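Local coordinates for protein citrate lyase, subunit 1 (Methanosaeta concilii, PDB 6HXI) that probably catalyses the ATP- and CoA-dependent cleavage of citrate to acetyl-CoA and oxaloacetate, and binds coenzyme A and a sodium ion, at residues A170-G173 / D174-A177. Sequence-based numbering, arbitrary orientation.
Sequences AELG and DKRA
Arg176 N donates a hydrogen bond to Leu172 O (2.8 Å, N-H...O 165°), an i to i+4 bond that draws the extended backbone of Glu171 and Leu172 into the first turn of helix 173-192. Beyond that bond, the side chains of Leu172 and Lys175 run alongside each other in the same direction. Leu172 CB and Lys175 CB are tight at 3.5 Å. A bend at chi2 (77°) lays the lysine along the leucine, with Lys175 CD 3.8 Å from Leu172 CB. The aliphatic part of the lysine thus packs on the leucine while its ammonium end runs on beyond it, to a cation-pi contact with Phe205. On Glu171, CB approaches Arg176 CB at 4.1 Å, and the carboxylate reaches the start of the arginine, with Glu171 OE1 3.4 Å from Arg176 CA. No salt bridge forms, since Glu171 OE2 stays 5.8 Å from Arg176 NE; OE1 is buried without a hydrogen-bond partner. Arg176 has CG anti to its own N (chi1 -164°) and an extended chain, which carries the guanidinium away from the glutamate carboxylate, to a weak hydrogen bond from NH1 to Lys167 O. This is the entry into an alpha-helix, its first-turn i to i+4 bond accepted by the carbonyl of a residue in the preceding loop, at the surface of the ATP-grasp region, where the loop after strand 149-154 passes into helix 173-192.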
loop_
_atom_site.group_PDB
_atom_site.type_symbol
_atom_site.label_atom_id
_atom_site.label_comp_id
_atom_site.label_asym_id
_atom_site.label_seq_id
_atom_site.Cartn_x
_atom_site.Cartn_y
_atom_site.Cartn_z
ATOM N N ALA C 170 47.719 54.571 52.633
ATOM C CA ALA C 170 47.831 54.277 54.067
ATOM C C ALA C 170 47.986 52.777 54.394
ATOM O O ALA C 170 48.538 52.441 55.447
ATOM C CB ALA C 170 46.638 54.857 54.808
ATOM N N GLU C 171 47.503 51.885 53.489
ATOM C CA GLU C 171 47.592 50.423 53.591
ATOM C C GLU C 171 49.043 49.965 53.567
ATOM O O GLU C 171 49.890 50.640 52.965
ATOM C CB GLU C 171 46.870 49.777 52.416
ATOM C CG GLU C 171 45.419 49.463 52.681
ATOM C CD GLU C 171 44.705 49.162 51.385
ATOM O OE1 GLU C 171 44.875 48.034 50.871
ATOM O OE2 GLU C 171 44.054 50.078 50.834
ATOM N N LEU C 172 49.323 48.792 54.178
ATOM C CA LEU C 172 50.676 48.223 54.234
ATOM C C LEU C 172 51.194 47.863 52.831
ATOM O O LEU C 172 50.414 47.839 51.880
ATOM C CB LEU C 172 50.738 47.005 55.192
ATOM C CG LEU C 172 51.293 47.242 56.611
ATOM C CD1 LEU C 172 50.216 47.766 57.556
ATOM C CD2 LEU C 172 51.855 45.956 57.188
ATOM N N GLY C 173 52.507 47.655 52.712
ATOM C CA GLY C 173 53.135 47.291 51.447
ATOM C C GLY C 173 52.501 46.034 50.891
ATOM O O GLY C 173 51.886 46.063 49.816
ATOM N N ASP C 174 52.579 44.945 51.688
ATOM C CA ASP C 174 52.008 43.636 51.374
ATOM C C ASP C 174 50.484 43.697 51.399
ATOM O O ASP C 174 49.859 43.108 50.513
ATOM C CB ASP C 174 52.523 42.552 52.344
ATOM C CG ASP C 174 54.034 42.351 52.363
ATOM O OD1 ASP C 174 54.618 42.107 51.281
ATOM O OD2 ASP C 174 54.624 42.367 53.471
ATOM N N LYS C 175 49.890 44.440 52.382
ATOM C CA LYS C 175 48.428 44.588 52.531
ATOM C C LYS C 175 47.757 45.198 51.307
ATOM O O LYS C 175 46.768 44.630 50.845
ATOM C CB LYS C 175 48.031 45.344 53.811
ATOM C CG LYS C 175 47.648 44.439 54.991
ATOM C CD LYS C 175 48.859 43.798 55.698
ATOM C CE LYS C 175 48.452 42.869 56.820
ATOM N NZ LYS C 175 49.609 42.103 57.352
ATOM N N ARG C 176 48.319 46.301 50.744
ATOM C CA ARG C 176 47.775 46.941 49.542
ATOM C C ARG C 176 47.633 45.962 48.384
ATOM O O ARG C 176 46.603 45.988 47.717
ATOM C CB ARG C 176 48.601 48.147 49.118
ATOM C CG ARG C 176 47.888 49.062 48.134
ATOM C CD ARG C 176 48.865 50.047 47.550
ATOM N NE ARG C 176 48.175 51.142 46.877
ATOM C CZ ARG C 176 48.776 52.048 46.118
ATOM N NH1 ARG C 176 48.071 53.014 45.544
ATOM N NH2 ARG C 176 50.090 51.996 45.924
ATOM N N ALA C 177 48.638 45.087 48.161
ATOM C CA ALA C 177 48.597 44.075 47.104
ATOM C C ALA C 177 47.594 42.955 47.439
ATOM O O ALA C 177 46.937 42.434 46.535
ATOM C CB ALA C 177 49.981 43.493 46.874
#